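Local coordinates for protein endonuclease PI-MtuI (Mycobacterium tuberculosis, PDB 2IMZ) that forms the splicing domain of the RecA intein, which probably excises itself from its precursor protein and joins the two flanking segments, at residues A[20-25]-A[46-51]; A[29-34]-A[151-156]; A[94-99]-A[158-163]. The protein carries 1 engineered substitution. One frame throughout, in Å; residues are numbered along the deposited sequence.

Contact 1: residues A[20-25]-A[46-51]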
ATOM      1  N   GLU A  20      -8.969  -2.192  14.862  1.00 14.04           N
ATOM      2  CA  GLU A  20      -8.967  -0.964  15.655  1.00 14.39           C
ATOM      3  C   GLU A  20      -8.175  -1.131  16.951  1.00 15.17           C
ATOM      4  O   GLU A  20      -7.557  -0.178  17.435  1.00 16.17           O
ATOM      5  CB  GLU A  20     -10.396  -0.496  15.966  1.00 14.77           C
ATOM      6  CG  GLU A  20     -11.215  -1.410  16.870  1.00 15.13           C
ATOM      7  CD  GLU A  20     -12.009  -2.455  16.101  1.00 18.69           C
ATOM      8  OE1 GLU A  20     -12.976  -3.000  16.674  1.00 19.87           O
ATOM      9  OE2 GLU A  20     -11.668  -2.736  14.933  1.00 17.22           O
ATOM     10  N   ASP A  21      -8.194  -2.335  17.518  1.00 13.77           N
ATOM     11  CA  ASP A  21      -7.450  -2.584  18.748  1.00 14.63           C
ATOM     12  C   ASP A  21      -5.961  -2.608  18.449  1.00 14.57           C
ATOM     13  O   ASP A  21      -5.140  -2.157  19.254  1.00 14.78           O
ATOM     14  CB  ASP A  21      -7.865  -3.913  19.383  1.00 16.02           C
ATOM     15  CG  ASP A  21      -9.325  -3.938  19.785  1.00 17.55           C
ATOM     16  OD1 ASP A  21      -9.888  -2.859  20.064  1.00 19.48           O
ATOM     17  OD2 ASP A  21      -9.908  -5.041  19.837  1.00 20.16           O
ATOM     18  N   VAL A  22      -5.610  -3.144  17.283  1.00 13.01           N
ATOM     19  CA  VAL A  22      -4.217  -3.208  16.878  1.00 12.04           C
ATOM     20  C   VAL A  22      -3.675  -1.795  16.684  1.00 12.48           C
ATOM     21  O   VAL A  22      -2.562  -1.488  17.106  1.00 12.54           O
ATOM     22  CB  VAL A  22      -4.060  -4.001  15.561  1.00 12.08           C
ATOM     23  CG1 VAL A  22      -2.611  -4.013  15.119  1.00 11.45           C
ATOM     24  CG2 VAL A  22      -4.551  -5.426  15.763  1.00 13.39           C
ATOM     25  N   VAL A  23      -4.470  -0.937  16.053  1.00 12.57           N
ATOM     26  CA  VAL A  23      -4.049   0.443  15.813  1.00 13.97           C
ATOM     27  C   VAL A  23      -4.060   1.292  17.088  1.00 15.20           C
ATOM     28  O   VAL A  23      -3.104   2.030  17.350  1.00 14.95           O
ATOM     29  CB  VAL A  23      -4.939   1.119  14.740  1.00 14.83           C
ATOM     30  CG1 VAL A  23      -4.634   2.612  14.667  1.00 16.02           C
ATOM     31  CG2 VAL A  23      -4.683   0.474  13.379  1.00 14.10           C
ATOM     32  N   ASP A  24      -5.125   1.190  17.880  1.00 16.49           N
ATOM     33  CA  ASP A  24      -5.219   1.972  19.116  1.00 19.70           C
ATOM     34  C   ASP A  24      -4.089   1.642  20.086  1.00 18.55           C
ATOM     35  O   ASP A  24      -3.619   2.512  20.825  1.00 20.02           O
ATOM     36  CB  ASP A  24      -6.562   1.744  19.817  1.00 22.46           C
ATOM     37  CG  ASP A  24      -7.747   2.216  18.993  1.00 28.19           C
ATOM     38  OD1 ASP A  24      -7.602   3.191  18.225  1.00 32.64           O
ATOM     39  OD2 ASP A  24      -8.834   1.615  19.126  1.00 32.85           O
ATOM     40  N   GLY A  25      -3.647   0.387  20.086  1.00 16.25           N
ATOM     41  CA  GLY A  25      -2.570  -0.002  20.978  1.00 16.35           C
ATOM     42  C   GLY A  25      -1.221  -0.140  20.299  1.00 15.75           C
ATOM     43  O   GLY A  25      -0.244  -0.523  20.936  1.00 16.20           O
ATOM     44  N   VAL A  46       4.573  -2.889  11.483  1.00 16.39           N
ATOM     45  CA  VAL A  46       5.538  -1.869  11.884  1.00 16.62           C
ATOM     46  C   VAL A  46       4.986  -0.446  11.923  1.00 17.26           C
ATOM     47  O   VAL A  46       5.630   0.459  12.458  1.00 18.37           O
ATOM     48  CB  VAL A  46       6.779  -1.911  10.968  1.00 16.58           C
ATOM     49  CG1 VAL A  46       7.524  -3.222  11.182  1.00 17.15           C
ATOM     50  CG2 VAL A  46       6.367  -1.776   9.511  1.00 15.59           C
ATOM     51  N   SER A  47       3.797  -0.250  11.361  1.00 16.29           N
ATOM     52  CA  SER A  47       3.150   1.063  11.356  1.00 17.70           C
ATOM     53  C   SER A  47       1.651   0.886  11.547  1.00 16.89           C
ATOM     54  O   SER A  47       1.079  -0.118  11.115  1.00 16.07           O
ATOM     55  CB  SER A  47       3.407   1.801  10.039  1.00 21.20           C
ATOM     56  OG  SER A  47       4.786   2.025   9.831  1.00 23.67           O
ATOM     57  N   TRP A  48       1.023   1.872  12.182  1.00 16.04           N
ATOM     58  CA  TRP A  48      -0.409   1.838  12.478  1.00 15.12           C
ATOM     59  C   TRP A  48      -1.078   3.137  12.040  1.00 16.04           C
ATOM     60  O   TRP A  48      -0.584   4.226  12.343  1.00 15.61           O
ATOM     61  CB  TRP A  48      -0.610   1.653  13.986  1.00 13.89           C
ATOM     62  CG  TRP A  48       0.089   0.454  14.533  1.00 14.38           C
ATOM     63  CD1 TRP A  48      -0.433  -0.795  14.700  1.00 11.77           C
ATOM     64  CD2 TRP A  48       1.465   0.369  14.920  1.00 14.75           C
ATOM     65  NE1 TRP A  48       0.531  -1.654  15.165  1.00 12.38           N
ATOM     66  CE2 TRP A  48       1.707  -0.967  15.309  1.00 14.64           C
ATOM     67  CE3 TRP A  48       2.519   1.293  14.973  1.00 17.19           C
ATOM     68  CZ2 TRP A  48       2.962  -1.405  15.748  1.00 17.33           C
ATOM     69  CZ3 TRP A  48       3.769   0.857  15.409  1.00 16.49           C
ATOM     70  CH2 TRP A  48       3.978  -0.483  15.791  1.00 17.88           C
ATOM     71  N   PHE A  49      -2.211   3.031  11.351  1.00 16.04           N
ATOM     72  CA  PHE A  49      -2.911   4.226  10.893  1.00 16.68           C
ATOM     73  C   PHE A  49      -4.405   4.254  11.195  1.00 16.43           C
ATOM     74  O   PHE A  49      -5.131   3.304  10.897  1.00 15.22           O
ATOM     75  CB  PHE A  49      -2.712   4.413   9.385  1.00 18.25           C
ATOM     76  CG  PHE A  49      -1.278   4.338   8.948  1.00 19.73           C
ATOM     77  CD1 PHE A  49      -0.683   3.108   8.681  1.00 21.91           C
ATOM     78  CD2 PHE A  49      -0.512   5.494   8.835  1.00 21.64           C
ATOM     79  CE1 PHE A  49       0.660   3.031   8.306  1.00 22.48           C
ATOM     80  CE2 PHE A  49       0.832   5.428   8.461  1.00 21.95           C
ATOM     81  CZ  PHE A  49       1.417   4.191   8.197  1.00 22.57           C
ATOM     82  N   ASP A  50      -4.851   5.344  11.815  1.00 17.86           N
ATOM     83  CA  ASP A  50      -6.267   5.546  12.112  1.00 19.41           C
ATOM     84  C   ASP A  50      -6.682   6.465  10.969  1.00 20.01           C
ATOM     85  O   ASP A  50      -6.341   7.647  10.962  1.00 19.94           O
ATOM     86  CB  ASP A  50      -6.451   6.257  13.453  1.00 20.77           C
ATOM     87  CG  ASP A  50      -7.913   6.439  13.820  1.00 21.91           C
ATOM     88  OD1 ASP A  50      -8.713   6.802  12.932  1.00 22.95           O
ATOM     89  OD2 ASP A  50      -8.264   6.230  14.999  1.00 25.12           O
ATOM     90  N   GLN A  51      -7.414   5.916  10.007  1.00 21.00           N
ATOM     91  CA  GLN A  51      -7.818   6.655   8.819  1.00 21.70           C
ATOM     92  C   GLN A  51      -9.124   7.439   8.872  1.00 21.85           C
ATOM     93  O   GLN A  51      -9.546   8.004   7.861  1.00 22.86           O
ATOM     94  CB  GLN A  51      -7.852   5.692   7.631  1.00 21.82           C
ATOM     95  CG  GLN A  51      -6.589   4.851   7.485  1.00 21.04           C
ATOM     96  CD  GLN A  51      -5.369   5.671   7.111  1.00 21.63           C
ATOM     97  OE1 GLN A  51      -4.732   5.423   6.086  1.00 25.28           O
ATOM     98  NE2 GLN A  51      -5.034   6.650   7.939  1.00 21.72           N
TER
HETATM   99  O   HOH W   1      -6.635   5.134  16.815  1.00 40.91           O
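In the Hint-type fold of the intein splicing domain, the short helix 19-24 packs Val22 and Val23 against Trp48 and the backbone beyond it on the long strand 40-52. The axes of 20-24 and 46-51 come within 7.8 Å and lie 112° apart, so the helix runs across the strand and meets it over less than one turn. Trp48 turns its bond from CA to CB toward the helix, and with CG anti to its own carbonyl carbon (chi1 -55°) the indole starts out beside the backbone N. Val22 meets the ring at its edge and in plane, CG1 standing 3.9 Å from CD1 of Trp48, and the two side chains cross at about a right angle. Val22 O approaches the same CD1 obliquely, at 3.3 Å. The CD1-NE1 edge thus touches Val22 CG1 while its N-H has its own acceptor, NE1 bonding to Lys27 O just past the helix. Both methyls of Val23 rest on the Phe49 peptide: CG1 lies 3.8 Å from Phe49 C, and CG2 is equally close to Phe49 O. Two methyls branching at CB suit this place, since they cover a peptide group with no long chain to accommodate. Where the contact meets solvent, the carboxylates of Asp24 and Asp50 stand 4.5 Å apart, OD1 to OD2. A water donates to both, at 2.6 Å to Asp24 OD1 and 2.7 Å to Asp50 OD2, and probably eases the repulsion between like charges. Val22 also touches Ile29, in the loop after the helix, while strand 40-52 pairs with strand 134-153 through Phe49 and Asp150, and Val46 and Ser47 both face Glu152 in a classic beta bulge.

Contact 2: residues A[29-34]-A[151-156]. With ZN (zinc ion), chain C.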
ATOM      1  N   ILE A  29       1.804  -7.015  16.270  1.00 15.83           N
ATOM      2  CA  ILE A  29       1.390  -8.385  16.003  1.00 14.87           C
ATOM      3  C   ILE A  29       2.019  -8.855  14.701  1.00 13.99           C
ATOM      4  O   ILE A  29       2.575  -8.056  13.946  1.00 15.17           O
ATOM      5  CB  ILE A  29      -0.146  -8.497  15.830  1.00 14.28           C
ATOM      6  CG1 ILE A  29      -0.588  -7.736  14.574  1.00 13.23           C
ATOM      7  CG2 ILE A  29      -0.858  -7.966  17.066  1.00 16.24           C
ATOM      8  CD1 ILE A  29      -2.022  -8.032  14.150  1.00 12.33           C
ATOM      9  N   HIS A  30       1.959 -10.160  14.460  1.00 12.10           N
ATOM     10  CA  HIS A  30       2.445 -10.720  13.208  1.00 12.44           C
ATOM     11  C   HIS A  30       1.193 -10.990  12.390  1.00 11.49           C
ATOM     12  O   HIS A  30       0.104 -11.150  12.947  1.00 12.29           O
ATOM     13  CB  HIS A  30       3.193 -12.038  13.421  1.00 14.90           C
ATOM     14  CG  HIS A  30       4.613 -11.859  13.852  1.00 16.82           C
ATOM     15  ND1 HIS A  30       4.974 -11.660  15.168  1.00 19.33           N
ATOM     16  CD2 HIS A  30       5.761 -11.814  13.135  1.00 17.98           C
ATOM     17  CE1 HIS A  30       6.283 -11.497  15.241  1.00 18.95           C
ATOM     18  NE2 HIS A  30       6.784 -11.585  14.023  1.00 17.61           N
ATOM     19  N   VAL A  31       1.347 -11.022  11.073  1.00 11.02           N
ATOM     20  CA  VAL A  31       0.221 -11.292  10.187  1.00 10.55           C
ATOM     21  C   VAL A  31       0.665 -12.313   9.161  1.00 11.66           C
ATOM     22  O   VAL A  31       1.852 -12.630   9.059  1.00 13.01           O
ATOM     23  CB  VAL A  31      -0.225 -10.029   9.407  1.00 11.70           C
ATOM     24  CG1 VAL A  31      -0.598  -8.923  10.365  1.00 12.60           C
ATOM     25  CG2 VAL A  31       0.887  -9.580   8.457  1.00 12.41           C
ATOM     26  N   VAL A  32      -0.297 -12.845   8.418  1.00 11.20           N
ATOM     27  CA  VAL A  32       0.015 -13.772   7.342  1.00 11.36           C
ATOM     28  C   VAL A  32       0.224 -12.845   6.151  1.00 11.98           C
ATOM     29  O   VAL A  32      -0.696 -12.129   5.749  1.00 11.95           O
ATOM     30  CB  VAL A  32      -1.162 -14.715   7.024  1.00 10.65           C
ATOM     31  CG1 VAL A  32      -0.820 -15.562   5.795  1.00 12.66           C
ATOM     32  CG2 VAL A  32      -1.460 -15.606   8.216  1.00 11.53           C
ATOM     33  N   ALA A  33       1.436 -12.837   5.608  1.00 10.70           N
ATOM     34  CA  ALA A  33       1.751 -11.984   4.470  1.00 11.96           C
ATOM     35  C   ALA A  33       2.129 -12.820   3.260  1.00 12.36           C
ATOM     36  O   ALA A  33       2.804 -13.841   3.387  1.00 13.71           O
ATOM     37  CB  ALA A  33       2.895 -11.036   4.829  1.00 12.13           C
ATOM     38  N   ALA A  34       1.688 -12.382   2.086  1.00 12.56           N
ATOM     39  CA  ALA A  34       1.984 -13.085   0.846  1.00 12.97           C
ATOM     40  C   ALA A  34       3.179 -12.465   0.136  1.00 13.80           C
ATOM     41  O   ALA A  34       3.267 -11.245   0.005  1.00 14.32           O
ATOM     42  CB  ALA A  34       0.766 -13.055  -0.075  1.00 12.12           C
ATOM     43  N   LEU A 151      -2.614  -0.833   8.191  1.00 14.31           N
ATOM     44  CA  LEU A 151      -1.425  -1.349   8.867  1.00 14.21           C
ATOM     45  C   LEU A 151      -0.285  -1.525   7.876  1.00 15.42           C
ATOM     46  O   LEU A 151      -0.521  -1.823   6.706  1.00 17.92           O
ATOM     47  CB  LEU A 151      -1.721  -2.715   9.497  1.00 12.43           C
ATOM     48  CG  LEU A 151      -2.822  -2.825  10.553  1.00 15.29           C
ATOM     49  CD1 LEU A 151      -3.105  -4.300  10.853  1.00 14.62           C
ATOM     50  CD2 LEU A 151      -2.390  -2.088  11.819  1.00 13.45           C
ATOM     51  N   GLU A 152       0.947  -1.325   8.337  1.00 13.95           N
ATOM     52  CA  GLU A 152       2.108  -1.545   7.485  1.00 12.80           C
ATOM     53  C   GLU A 152       2.767  -2.817   7.980  1.00 12.99           C
ATOM     54  O   GLU A 152       3.048  -2.959   9.173  1.00 12.46           O
ATOM     55  CB  GLU A 152       3.115  -0.395   7.558  1.00 14.75           C
ATOM     56  CG  GLU A 152       2.841   0.739   6.588  1.00 17.78           C
ATOM     57  CD  GLU A 152       2.708   0.270   5.142  1.00 14.17           C
ATOM     58  OE1 GLU A 152       3.654  -0.346   4.590  1.00 18.23           O
ATOM     59  OE2 GLU A 152       1.644   0.523   4.554  1.00 19.38           O
ATOM     60  N   VAL A 153       2.993  -3.736   7.050  1.00 13.01           N
ATOM     61  CA  VAL A 153       3.606  -5.027   7.329  1.00 13.76           C
ATOM     62  C   VAL A 153       5.010  -5.034   6.748  1.00 14.10           C
ATOM     63  O   VAL A 153       5.204  -4.817   5.553  1.00 13.87           O
ATOM     64  CB  VAL A 153       2.780  -6.172   6.695  1.00 12.83           C
ATOM     65  CG1 VAL A 153       3.455  -7.516   6.943  1.00 13.13           C
ATOM     66  CG2 VAL A 153       1.373  -6.174   7.279  1.00 14.59           C
ATOM     67  N   GLU A 154       5.990  -5.285   7.605  1.00 15.05           N
ATOM     68  CA  GLU A 154       7.378  -5.305   7.175  1.00 16.82           C
ATOM     69  C   GLU A 154       7.650  -6.155   5.936  1.00 16.80           C
ATOM     70  O   GLU A 154       7.129  -7.265   5.794  1.00 14.68           O
ATOM     71  CB  GLU A 154       8.264  -5.790   8.320  1.00 20.81           C
ATOM     72  CG  GLU A 154       9.710  -6.014   7.923  1.00 26.20           C
ATOM     73  CD  GLU A 154      10.504  -6.681   9.021  1.00 29.65           C
ATOM     74  OE1 GLU A 154      10.763  -6.024  10.047  1.00 31.08           O
ATOM     75  OE2 GLU A 154      10.858  -7.869   8.861  1.00 35.10           O
ATOM     76  N   GLU A 155       8.465  -5.594   5.045  1.00 14.75           N
ATOM     77  CA  GLU A 155       8.914  -6.233   3.809  1.00 14.93           C
ATOM     78  C   GLU A 155       7.914  -6.601   2.710  1.00 15.91           C
ATOM     79  O   GLU A 155       8.039  -6.133   1.575  1.00 15.31           O
ATOM     80  CB  GLU A 155       9.750  -7.480   4.153  1.00 17.59           C
ATOM     81  CG  GLU A 155      10.300  -8.218   2.926  1.00 17.68           C
ATOM     82  CD  GLU A 155      11.063  -9.489   3.273  1.00 23.27           C
ATOM     83  OE1 GLU A 155      10.604 -10.253   4.147  1.00 23.29           O
ATOM     84  OE2 GLU A 155      12.120  -9.739   2.654  1.00 25.66           O
ATOM     85  N   LEU A 156       6.926  -7.428   3.034  1.00 13.52           N
ATOM     86  CA  LEU A 156       5.983  -7.898   2.027  1.00 13.90           C
ATOM     87  C   LEU A 156       4.801  -7.006   1.663  1.00 13.66           C
ATOM     88  O   LEU A 156       4.200  -7.188   0.608  1.00 12.50           O
ATOM     89  CB  LEU A 156       5.502  -9.297   2.410  1.00 13.09           C
ATOM     90  CG  LEU A 156       6.678 -10.273   2.564  1.00 15.96           C
ATOM     91  CD1 LEU A 156       6.173 -11.657   2.953  1.00 13.87           C
ATOM     92  CD2 LEU A 156       7.453 -10.342   1.253  1.00 14.67           C
TER
HETATM   93 ZN    ZN C 501       3.032  -1.122   2.637  1.00 15.40          ZN
HETATM   94  O   HOH W   2       4.497  -9.176  -1.262  1.00 17.66           O
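Apolar contacts between Val31 and Val153, and between Ala33 and both Val153 and Leu156, join two strands of the curled Hint-type beta sheet, 30-34 and 134-153, each of which pairs with strand 40-52 rather than with the other. Val31 and Val153 meet tip to tip, CG2 of Val31 lying 3.6 Å from both CG1 and CG2 of Val153. CG1 of Val31 is anti to the carbonyl carbon (chi1 -58°), which leaves CG2, the branch that meets both methyls, in the crowded position between N and the carbonyl carbon. Two residues on, Ala33 also faces across; its small CB leaves room for Leu156, whose CD1 comes to 3.8 Å, and is 4.1 Å from Val153 CG1. Leu159 covers both valines from strand 159-161.

The polar link is indirect. A water donates to Ala34 O and to Leu156 O, 2.7 Å from each, joining two backbone carbonyls where the two segments part.

Metal binding falls to Glu152, which makes no contact with 29-34: its OE1, 2.2 Å from a zinc ion, is one of four ligand atoms, with His157 and His167 of the second subunit among the others. Its OE2 forms a salt bridge with Lys74 of that subunit. After the strand, a classic gamma turn centred on Glu155 swings Leu156 back toward Ala33, closed by Leu156 N donating to Glu154 O at 2.8 Å.

Contact 3: residues A[94-99]-A[158-163]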
ATOM      1  N   ALA A  94      -7.839 -14.282  -2.997  1.00 11.88           N
ATOM      2  CA  ALA A  94      -6.852 -15.109  -2.309  1.00 13.68           C
ATOM      3  C   ALA A  94      -7.237 -15.322  -0.848  1.00 14.36           C
ATOM      4  O   ALA A  94      -7.436 -14.359  -0.105  1.00 13.41           O
ATOM      5  CB  ALA A  94      -5.476 -14.454  -2.397  1.00 12.73           C
ATOM      6  N   GLN A  95      -7.339 -16.587  -0.450  1.00 14.59           N
ATOM      7  CA  GLN A  95      -7.696 -16.961   0.921  1.00 14.95           C
ATOM      8  C   GLN A  95      -6.782 -18.091   1.382  1.00 17.16           C
ATOM      9  O   GLN A  95      -7.001 -19.257   1.047  1.00 17.77           O
ATOM     10  CB  GLN A  95      -9.154 -17.426   0.993  1.00 18.03           C
ATOM     11  CG  GLN A  95      -9.563 -17.958   2.370  1.00 21.24           C
ATOM     12  CD  GLN A  95     -10.954 -18.563   2.383  1.00 25.30           C
ATOM     13  OE1 GLN A  95     -11.944 -17.881   2.661  1.00 25.51           O
ATOM     14  NE2 GLN A  95     -11.039 -19.853   2.072  1.00 25.16           N
ATOM     15  N   PRO A  96      -5.735 -17.758   2.147  1.00 17.14           N
ATOM     16  CA  PRO A  96      -4.790 -18.761   2.646  1.00 17.65           C
ATOM     17  C   PRO A  96      -5.451 -19.798   3.549  1.00 18.16           C
ATOM     18  O   PRO A  96      -6.273 -19.460   4.398  1.00 18.55           O
ATOM     19  CB  PRO A  96      -3.762 -17.916   3.393  1.00 17.85           C
ATOM     20  CG  PRO A  96      -3.762 -16.636   2.609  1.00 17.05           C
ATOM     21  CD  PRO A  96      -5.235 -16.396   2.407  1.00 18.66           C
ATOM     22  N   ARG A  97      -5.096 -21.064   3.358  1.00 17.11           N
ATOM     23  CA  ARG A  97      -5.657 -22.135   4.172  1.00 18.44           C
ATOM     24  C   ARG A  97      -4.587 -23.168   4.489  1.00 17.65           C
ATOM     25  O   ARG A  97      -3.718 -23.438   3.662  1.00 16.79           O
ATOM     26  CB  ARG A  97      -6.789 -22.856   3.437  1.00 23.00           C
ATOM     27  CG  ARG A  97      -7.874 -21.983   2.836  1.00 27.17           C
ATOM     28  CD  ARG A  97      -8.835 -22.875   2.067  1.00 31.43           C
ATOM     29  NE  ARG A  97      -9.616 -22.151   1.069  1.00 35.62           N
ATOM     30  CZ  ARG A  97     -10.286 -22.743   0.087  1.00 38.17           C
ATOM     31  NH1 ARG A  97     -10.263 -24.064  -0.024  1.00 40.07           N
ATOM     32  NH2 ARG A  97     -10.972 -22.020  -0.787  1.00 39.41           N
ATOM     33  N   ARG A  98      -4.658 -23.741   5.685  1.00 16.88           N
ATOM     34  CA  ARG A  98      -3.722 -24.777   6.094  1.00 18.60           C
ATOM     35  C   ARG A  98      -4.274 -26.121   5.628  1.00 18.08           C
ATOM     36  O   ARG A  98      -5.481 -26.282   5.474  1.00 16.91           O
ATOM     37  CB  ARG A  98      -3.569 -24.803   7.618  1.00 21.25           C
ATOM     38  CG  ARG A  98      -2.795 -23.639   8.195  1.00 24.78           C
ATOM     39  CD  ARG A  98      -2.756 -23.706   9.716  1.00 29.41           C
ATOM     40  NE  ARG A  98      -2.233 -24.980  10.203  1.00 34.76           N
ATOM     41  CZ  ARG A  98      -1.004 -25.423   9.965  1.00 35.37           C
ATOM     42  NH1 ARG A  98      -0.168 -24.693   9.244  1.00 37.99           N
ATOM     43  NH2 ARG A  98      -0.610 -26.595  10.447  1.00 36.30           N
ATOM     44  N   PHE A  99      -3.380 -27.075   5.395  1.00 17.23           N
ATOM     45  CA  PHE A  99      -3.756 -28.420   4.964  1.00 18.55           C
ATOM     46  C   PHE A  99      -4.841 -28.996   5.880  1.00 18.22           C
ATOM     47  O   PHE A  99      -4.679 -29.010   7.098  1.00 19.14           O
ATOM     48  CB  PHE A  99      -2.514 -29.313   5.007  1.00 18.04           C
ATOM     49  CG  PHE A  99      -2.784 -30.750   4.682  1.00 17.83           C
ATOM     50  CD1 PHE A  99      -3.199 -31.121   3.413  1.00 17.38           C
ATOM     51  CD2 PHE A  99      -2.614 -31.735   5.650  1.00 18.24           C
ATOM     52  CE1 PHE A  99      -3.445 -32.455   3.102  1.00 20.16           C
ATOM     53  CE2 PHE A  99      -2.856 -33.069   5.353  1.00 17.91           C
ATOM     54  CZ  PHE A  99      -3.272 -33.429   4.077  1.00 18.97           C
ATOM     55  N   THR A 158       1.731  -6.878   2.544  1.00 10.73           N
ATOM     56  CA  THR A 158       0.433  -7.525   2.379  1.00 11.79           C
ATOM     57  C   THR A 158       0.055  -8.170   3.711  1.00 10.33           C
ATOM     58  O   THR A 158       0.896  -8.323   4.596  1.00  9.80           O
ATOM     59  CB  THR A 158       0.455  -8.624   1.282  1.00 11.46           C
ATOM     60  OG1 THR A 158       1.363  -9.667   1.658  1.00 13.19           O
ATOM     61  CG2 THR A 158       0.885  -8.042  -0.060  1.00 12.22           C
ATOM     62  N   LEU A 159      -1.213  -8.530   3.859  1.00 11.11           N
ATOM     63  CA  LEU A 159      -1.673  -9.174   5.086  1.00 12.25           C
ATOM     64  C   LEU A 159      -3.032  -9.807   4.870  1.00 10.59           C
ATOM     65  O   LEU A 159      -3.759  -9.448   3.946  1.00 10.70           O
ATOM     66  CB  LEU A 159      -1.783  -8.174   6.242  1.00 12.99           C
ATOM     67  CG  LEU A 159      -2.960  -7.197   6.177  1.00 12.94           C
ATOM     68  CD1 LEU A 159      -3.326  -6.715   7.575  1.00 15.93           C
ATOM     69  CD2 LEU A 159      -2.590  -6.040   5.271  1.00 16.36           C
ATOM     70  N   VAL A 160      -3.366 -10.757   5.732  1.00 10.68           N
ATOM     71  CA  VAL A 160      -4.648 -11.422   5.648  1.00 11.01           C
ATOM     72  C   VAL A 160      -5.603 -10.723   6.606  1.00 11.51           C
ATOM     73  O   VAL A 160      -5.304 -10.554   7.788  1.00 10.88           O
ATOM     74  CB  VAL A 160      -4.523 -12.917   6.018  1.00 11.00           C
ATOM     75  CG1 VAL A 160      -5.907 -13.527   6.219  1.00 10.52           C
ATOM     76  CG2 VAL A 160      -3.784 -13.653   4.908  1.00 12.40           C
ATOM     77  N   ALA A 161      -6.734 -10.284   6.064  1.00 10.32           N
ATOM     78  CA  ALA A 161      -7.778  -9.609   6.830  1.00  9.48           C
ATOM     79  C   ALA A 161      -9.062 -10.353   6.481  1.00  9.73           C
ATOM     80  O   ALA A 161      -9.370 -10.524   5.300  1.00  8.39           O
ATOM     81  CB  ALA A 161      -7.877  -8.143   6.409  1.00 11.05           C
ATOM     82  N   GLU A 162      -9.800 -10.789   7.499  1.00  8.56           N
ATOM     83  CA  GLU A 162     -11.028 -11.553   7.293  1.00  9.56           C
ATOM     84  C   GLU A 162     -10.726 -12.771   6.412  1.00  8.94           C
ATOM     85  O   GLU A 162     -11.562 -13.208   5.614  1.00  9.87           O
ATOM     86  CB  GLU A 162     -12.121 -10.694   6.644  1.00 12.12           C
ATOM     87  CG  GLU A 162     -12.719  -9.635   7.562  1.00 13.29           C
ATOM     88  CD  GLU A 162     -13.394 -10.231   8.783  1.00 16.21           C
ATOM     89  OE1 GLU A 162     -14.081 -11.264   8.636  1.00 18.36           O
ATOM     90  OE2 GLU A 162     -13.255  -9.663   9.885  1.00 14.44           O
ATOM     91  N   GLY A 163      -9.517 -13.307   6.570  1.00 10.73           N
ATOM     92  CA  GLY A 163      -9.099 -14.475   5.814  1.00  9.78           C
ATOM     93  C   GLY A 163      -8.707 -14.253   4.363  1.00 11.57           C
ATOM     94  O   GLY A 163      -8.333 -15.205   3.683  1.00 11.00           O
TER
HETATM   95  O   HOH W   3      -7.288 -17.342   5.283  1.00 21.79           O
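The backbones of Gln95 and Gly163 draw together at one point, their CA atoms 5.7 Å apart, where segment 94-99 leaves strand 92-94 and passes the turn that follows strand 159-161. There the carbonyl of Gly163 receives a CA-H...O contact from Gln95, CA to O 3.3 Å with an angle of 141° at the hydrogen. Aliphatic groups gather round the same oxygen. Gln95 CG, placed anti to its backbone N (chi1 175°), lies 3.3 Å from Gly163 O, and Pro96 CD comes to 3.6 Å from it. The CH2 next to a proline nitrogen is a slightly polarised donor, a reasonable companion for a carbonyl where an amide N-H is lacking. Strands 159-161 and 164-166 form a beta-hairpin of the Hint-type splicing domain, and Glu162 and Gly163 take the two central places of its type I' turn. Both have positive phi; at Gly163 it is 77°, a value that a residue without a side chain adopts easily. The acid at Glu162 forms a salt bridge with Arg7. Further from the turn, on strand 159-161, the contact becomes purely apolar: the pyrrolidine ring of Pro96 and the side chain of Val160 lie alongside, pointing opposite ways. CG of Pro96 meets CG2 of Val160 at 3.8 Å, a rigid ring against a compact branch, while the valine also packs on Val32 and the proline on Val165 of the returning strand. A water bridges two carbonyls, donating to Pro96 O at 2.5 Å and to Gly163 O at 2.9 Å.

Overall arrangement
From the N terminus, contact 1 closes a short loop of 20 residues: after helix 19-24 the chain runs through strand 30-34 and turns back into strand 40-52, which passes the helix. Contact 2 starts inside that loop, at 29-34, and ends at 151-156, so the two cross, and contact 2 closes a loop of 116 residues. They also meet directly, Trp48 packing on Leu151. Contact 3 opens after contact 1 has closed and crosses contact 2, since 94-99 lies within the loop of contact 2 and 158-163 lies beyond its end; Thr158 OG1 bonds to Ala34 N. Contacts 1 and 3, on opposite sides of the chain's centre, do not touch, and contact 2 lies against both.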